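Short chain dehydrogenase (Rhodopseudomonas palustris, PDB 3H7A) is probably an NAD(P)-dependent oxidoreductase of the short-chain dehydrogenase family, built on a Rossmann-type fold. Local coordinates at residues M129-T143 with L173-D186. Sequence-based numbering, arbitrary orientation.
Sequences MLAHGQGKIFFTGAT and LMPKNIHVAHLIID
I178 and H179 on strand 178-185 meet strand 135-142 on opposite faces of the sheet, in the parallel beta-alpha-beta unit of a Rossmann fold that crosses over through helix 153-173. The strands pair in register from G135 with I178 to G141 with I184; F139 O, for example, accepts L183 N at 2.8 Å.

I178, which buries the most surface here, touches both the helix end and the neighbouring strand. CD1 reaches the end of helix 104-132, lying 3.7 Å from M129 CB and against L130 CG, while CG2, anti to the backbone N, turns to I137 CD1 at 3.8 Å.

H179 is gripped on an edge and a face. K136 NZ donates to its ND1 at 3.0 Å, only 3° out of the ring plane, and the extended lysine chain slants past H179 CB, with CG, CD and CE all in contact with it; the same ammonium's hydrogens are shared with the carbonyls of Y227, L226 and Q229, and H179 NE2 bonds T235 O. F138 points its edge at the imidazole in a T-shaped pair, planes at 80°, CE1 standing over the ring centre. A leucine in place of H179 would probably leave K136 NZ without its ring acceptor and T235 O without its imidazole partner.

F139, on the I178 face, presents its ring edge to V180, where CE2 lies 3.9 Å from CG1, in the phenyl plane.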
loop_
_atom_site.group_PDB
_atom_site.type_symbol
_atom_site.label_atom_id
_atom_site.label_comp_id
_atom_site.label_asym_id
_atom_site.label_seq_id
_atom_site.Cartn_x
_atom_site.Cartn_y
_atom_site.Cartn_z
ATOM N N MET B 129 -16.612 -8.382 25.026
ATOM C CA MET B 129 -17.250 -9.115 23.928
ATOM C C MET B 129 -16.869 -10.600 23.870
ATOM O O MET B 129 -17.715 -11.447 23.567
ATOM C CB MET B 129 -16.942 -8.455 22.578
ATOM C CG MET B 129 -17.656 -7.154 22.313
ATOM S SD MET B 129 -16.859 -6.229 20.976
ATOM C CE MET B 129 -18.001 -4.871 20.865
ATOM N N LEU B 130 -15.608 -10.912 24.178
ATOM C CA LEU B 130 -15.124 -12.294 24.167
ATOM C C LEU B 130 -15.857 -13.192 25.177
ATOM O O LEU B 130 -16.057 -14.388 24.925
ATOM C CB LEU B 130 -13.603 -12.358 24.375
ATOM C CG LEU B 130 -12.734 -11.996 23.156
ATOM C CD1 LEU B 130 -11.285 -11.706 23.557
ATOM C CD2 LEU B 130 -12.773 -13.068 22.092
ATOM N N ALA B 131 -16.275 -12.601 26.295
ATOM C CA ALA B 131 -17.126 -13.279 27.272
ATOM C C ALA B 131 -18.488 -13.678 26.688
ATOM O O ALA B 131 -19.072 -14.682 27.109
ATOM C CB ALA B 131 -17.301 -12.407 28.505
ATOM N N HIS B 132 -18.989 -12.901 25.723
ATOM C CA HIS B 132 -20.240 -13.221 25.028
ATOM C C HIS B 132 -19.999 -14.047 23.774
ATOM O O HIS B 132 -20.948 -14.572 23.179
ATOM C CB HIS B 132 -21.031 -11.953 24.681
ATOM C CG HIS B 132 -21.326 -11.080 25.861
ATOM N ND1 HIS B 132 -22.195 -11.453 26.865
ATOM C CD2 HIS B 132 -20.872 -9.850 26.195
ATOM C CE1 HIS B 132 -22.260 -10.490 27.767
ATOM N NE2 HIS B 132 -21.467 -9.506 27.384
ATOM N N GLY B 133 -18.730 -14.144 23.369
ATOM C CA GLY B 133 -18.315 -14.952 22.222
ATOM C C GLY B 133 -18.532 -14.340 20.855
ATOM O O GLY B 133 -18.392 -15.034 19.850
ATOM N N GLN B 134 -18.863 -13.047 20.816
ATOM C CA GLN B 134 -19.146 -12.316 19.573
ATOM C C GLN B 134 -19.108 -10.798 19.812
ATOM O O GLN B 134 -19.208 -10.344 20.952
ATOM C CB GLN B 134 -20.522 -12.717 19.001
ATOM C CG GLN B 134 -21.702 -12.333 19.892
ATOM C CD GLN B 134 -23.064 -12.541 19.243
ATOM O OE1 GLN B 134 -23.173 -13.030 18.119
ATOM N NE2 GLN B 134 -24.115 -12.168 19.963
ATOM N N GLY B 135 -18.981 -10.024 18.732
ATOM C CA GLY B 135 -18.956 -8.566 18.804
ATOM C C GLY B 135 -18.345 -7.933 17.569
ATOM O O GLY B 135 -17.784 -8.627 16.710
ATOM N N LYS B 136 -18.495 -6.612 17.465
ATOM C CA LYS B 136 -17.908 -5.846 16.364
ATOM C C LYS B 136 -17.253 -4.591 16.932
ATOM O O LYS B 136 -17.832 -3.899 17.762
ATOM C CB LYS B 136 -18.946 -5.518 15.271
ATOM C CG LYS B 136 -19.572 -6.770 14.584
ATOM C CD LYS B 136 -20.031 -6.543 13.142
ATOM C CE LYS B 136 -20.352 -7.875 12.420
ATOM N NZ LYS B 136 -20.477 -7.742 10.919
ATOM N N ILE B 137 -16.018 -4.324 16.505
ATOM C CA ILE B 137 -15.256 -3.173 16.992
ATOM C C ILE B 137 -14.757 -2.371 15.816
ATOM O O ILE B 137 -13.850 -2.804 15.106
ATOM C CB ILE B 137 -14.019 -3.579 17.825
ATOM C CG1 ILE B 137 -14.403 -4.567 18.930
ATOM C CG2 ILE B 137 -13.348 -2.325 18.383
ATOM C CD1 ILE B 137 -13.240 -5.163 19.684
ATOM N N PHE B 138 -15.348 -1.199 15.631
ATOM C CA PHE B 138 -15.122 -0.380 14.455
ATOM C C PHE B 138 -14.369 0.873 14.851
ATOM O O PHE B 138 -14.674 1.484 15.879
ATOM C CB PHE B 138 -16.469 0.000 13.824
ATOM C CG PHE B 138 -17.260 -1.171 13.300
ATOM C CD1 PHE B 138 -16.650 -2.389 13.020
ATOM C CD2 PHE B 138 -18.618 -1.038 13.038
ATOM C CE1 PHE B 138 -17.369 -3.457 12.525
ATOM C CE2 PHE B 138 -19.346 -2.100 12.525
ATOM C CZ PHE B 138 -18.719 -3.310 12.270
ATOM N N PHE B 139 -13.388 1.252 14.030
ATOM C CA PHE B 139 -12.565 2.427 14.265
ATOM C C PHE B 139 -12.700 3.384 13.092
ATOM O O PHE B 139 -12.577 2.965 11.945
ATOM C CB PHE B 139 -11.103 2.010 14.378
ATOM C CG PHE B 139 -10.803 1.158 15.582
ATOM C CD1 PHE B 139 -10.590 1.749 16.826
ATOM C CD2 PHE B 139 -10.706 -0.229 15.465
ATOM C CE1 PHE B 139 -10.288 0.976 17.960
ATOM C CE2 PHE B 139 -10.401 -1.015 16.578
ATOM C CZ PHE B 139 -10.193 -0.395 17.839
ATOM N N THR B 140 -12.951 4.663 13.369
ATOM C CA THR B 140 -13.013 5.672 12.309
ATOM C C THR B 140 -11.629 6.199 11.967
ATOM O O THR B 140 -10.988 6.836 12.799
ATOM C CB THR B 140 -13.904 6.866 12.685
ATOM O OG1 THR B 140 -15.217 6.403 13.026
ATOM C CG2 THR B 140 -14.022 7.819 11.519
ATOM N N GLY B 141 -11.204 5.960 10.727
ATOM C CA GLY B 141 -9.914 6.437 10.220
ATOM C C GLY B 141 -10.067 7.632 9.305
ATOM O O GLY B 141 -11.174 8.105 9.080
ATOM N N ALA B 142 -8.949 8.120 8.773
ATOM C CA ALA B 142 -8.949 9.303 7.906
ATOM C C ALA B 142 -7.914 9.029 6.840
ATOM O O ALA B 142 -7.220 8.015 6.924
ATOM C CB ALA B 142 -8.539 10.539 8.718
ATOM N N THR B 143 -7.750 9.927 5.867
ATOM C CA THR B 143 -6.651 9.768 4.911
ATOM C C THR B 143 -5.304 9.853 5.626
ATOM O O THR B 143 -4.326 9.221 5.194
ATOM C CB THR B 143 -6.670 10.804 3.786
ATOM O OG1 THR B 143 -6.648 12.110 4.351
ATOM C CG2 THR B 143 -7.902 10.649 2.937
ATOM N N LEU B 173 -8.420 -11.386 16.660
ATOM C CA LEU B 173 -9.802 -11.556 17.125
ATOM C C LEU B 173 -10.813 -11.930 16.055
ATOM O O LEU B 173 -11.873 -12.452 16.388
ATOM C CB LEU B 173 -10.279 -10.313 17.897
ATOM C CG LEU B 173 -9.367 -9.755 19.003
ATOM C CD1 LEU B 173 -9.843 -8.380 19.441
ATOM C CD2 LEU B 173 -9.231 -10.681 20.203
ATOM N N MET B 174 -10.511 -11.667 14.782
ATOM C CA MET B 174 -11.400 -12.129 13.716
ATOM C C MET B 174 -11.615 -13.661 13.745
ATOM O O MET B 174 -12.770 -14.098 13.653
ATOM C CB MET B 174 -11.015 -11.576 12.327
ATOM C CG MET B 174 -11.577 -10.158 12.043
ATOM S SD MET B 174 -11.025 -9.581 10.444
ATOM C CE MET B 174 -12.326 -8.452 9.995
ATOM N N PRO B 175 -10.540 -14.482 13.946
ATOM C CA PRO B 175 -10.843 -15.918 14.136
ATOM C C PRO B 175 -11.580 -16.264 15.435
ATOM O O PRO B 175 -11.997 -17.411 15.601
ATOM C CB PRO B 175 -9.454 -16.578 14.157
ATOM C CG PRO B 175 -8.529 -15.566 13.559
ATOM C CD PRO B 175 -9.079 -14.251 13.986
ATOM N N LYS B 176 -11.730 -15.290 16.332
ATOM C CA LYS B 176 -12.397 -15.488 17.618
ATOM C C LYS B 176 -13.763 -14.811 17.632
ATOM O O LYS B 176 -14.299 -14.507 18.700
ATOM C CB LYS B 176 -11.536 -14.956 18.768
ATOM C CG LYS B 176 -10.197 -15.651 18.918
ATOM C CD LYS B 176 -9.606 -15.421 20.293
ATOM C CE LYS B 176 -8.222 -16.035 20.395
ATOM N NZ LYS B 176 -7.205 -15.184 19.720
ATOM N N ASN B 177 -14.301 -14.570 16.432
ATOM C CA ASN B 177 -15.676 -14.088 16.186
ATOM C C ASN B 177 -15.918 -12.608 16.483
ATOM O O ASN B 177 -17.063 -12.160 16.671
ATOM C CB ASN B 177 -16.721 -15.017 16.855
ATOM C CG ASN B 177 -18.102 -14.916 16.228
ATOM O OD1 ASN B 177 -18.245 -14.705 15.028
ATOM N ND2 ASN B 177 -19.127 -15.067 17.051
ATOM N N ILE B 178 -14.839 -11.839 16.493
ATOM C CA ILE B 178 -14.966 -10.388 16.570
ATOM C C ILE B 178 -14.605 -9.726 15.242
ATOM O O ILE B 178 -13.476 -9.812 14.782
ATOM C CB ILE B 178 -14.133 -9.808 17.729
ATOM C CG1 ILE B 178 -14.320 -10.694 18.974
ATOM C CG2 ILE B 178 -14.460 -8.333 17.926
ATOM C CD1 ILE B 178 -14.622 -10.004 20.221
ATOM N N HIS B 179 -15.574 -9.056 14.634
ATOM C CA HIS B 179 -15.340 -8.299 13.428
ATOM C C HIS B 179 -14.728 -6.950 13.786
ATOM O O HIS B 179 -15.446 -5.983 14.079
ATOM C CB HIS B 179 -16.660 -8.093 12.677
ATOM C CG HIS B 179 -16.523 -7.420 11.343
ATOM N ND1 HIS B 179 -17.604 -7.204 10.514
ATOM C CD2 HIS B 179 -15.445 -6.923 10.688
ATOM C CE1 HIS B 179 -17.201 -6.592 9.415
ATOM N NE2 HIS B 179 -15.895 -6.407 9.496
ATOM N N VAL B 180 -13.403 -6.881 13.739
ATOM C CA VAL B 180 -12.707 -5.607 13.900
ATOM C C VAL B 180 -12.666 -4.957 12.524
ATOM O O VAL B 180 -12.350 -5.623 11.539
ATOM C CB VAL B 180 -11.268 -5.793 14.450
ATOM C CG1 VAL B 180 -10.615 -4.456 14.749
ATOM C CG2 VAL B 180 -11.284 -6.642 15.704
ATOM N N ALA B 181 -13.017 -3.674 12.440
ATOM C CA ALA B 181 -12.947 -2.971 11.167
ATOM C C ALA B 181 -12.429 -1.544 11.314
ATOM O O ALA B 181 -12.416 -0.968 12.419
ATOM C CB ALA B 181 -14.302 -2.995 10.417
ATOM N N HIS B 182 -12.012 -0.975 10.186
ATOM C CA HIS B 182 -11.430 0.355 10.142
ATOM C C HIS B 182 -12.047 1.103 8.962
ATOM O O HIS B 182 -11.797 0.766 7.811
ATOM C CB HIS B 182 -9.915 0.216 9.963
ATOM C CG HIS B 182 -9.150 1.493 10.123
ATOM N ND1 HIS B 182 -8.204 1.914 9.208
ATOM C CD2 HIS B 182 -9.162 2.424 11.106
ATOM C CE1 HIS B 182 -7.686 3.060 9.611
ATOM N NE2 HIS B 182 -8.248 3.391 10.759
ATOM N N LEU B 183 -12.870 2.107 9.250
ATOM C CA LEU B 183 -13.543 2.840 8.194
ATOM C C LEU B 183 -12.877 4.178 7.978
ATOM O O LEU B 183 -12.895 5.030 8.866
ATOM C CB LEU B 183 -15.025 3.057 8.529
ATOM C CG LEU B 183 -15.839 3.816 7.477
ATOM C CD1 LEU B 183 -16.008 2.988 6.197
ATOM C CD2 LEU B 183 -17.190 4.193 8.058
ATOM N N ILE B 184 -12.340 4.366 6.774
ATOM C CA ILE B 184 -11.558 5.549 6.417
ATOM C C ILE B 184 -12.437 6.543 5.674
ATOM O O ILE B 184 -13.061 6.199 4.671
ATOM C CB ILE B 184 -10.317 5.166 5.580
ATOM C CG1 ILE B 184 -9.373 4.296 6.410
ATOM C CG2 ILE B 184 -9.562 6.407 5.117
ATOM C CD1 ILE B 184 -8.380 3.583 5.589
ATOM N N ILE B 185 -12.513 7.768 6.193
ATOM C CA ILE B 185 -13.328 8.806 5.574
ATOM C C ILE B 185 -12.479 10.012 5.131
ATOM O O ILE B 185 -11.393 10.227 5.657
ATOM C CB ILE B 185 -14.513 9.203 6.507
ATOM C CG1 ILE B 185 -14.041 10.009 7.710
ATOM C CG2 ILE B 185 -15.237 7.956 7.016
ATOM C CD1 ILE B 185 -15.095 10.186 8.796
ATOM N N ASP B 186 -12.961 10.768 4.136
ATOM C CA ASP B 186 -12.399 12.099 3.788
ATOM C C ASP B 186 -13.436 13.098 3.265
ATOM O O ASP B 186 -14.345 12.741 2.514
ATOM C CB ASP B 186 -11.203 12.017 2.823
ATOM C CG ASP B 186 -11.316 10.881 1.804
ATOM O OD1 ASP B 186 -11.259 11.171 0.591
ATOM O OD2 ASP B 186 -11.420 9.700 2.206
HETATM O O HOH W 1 -19.623 -10.942 15.463
HETATM O O HOH W 2 -9.658 12.260 5.796
#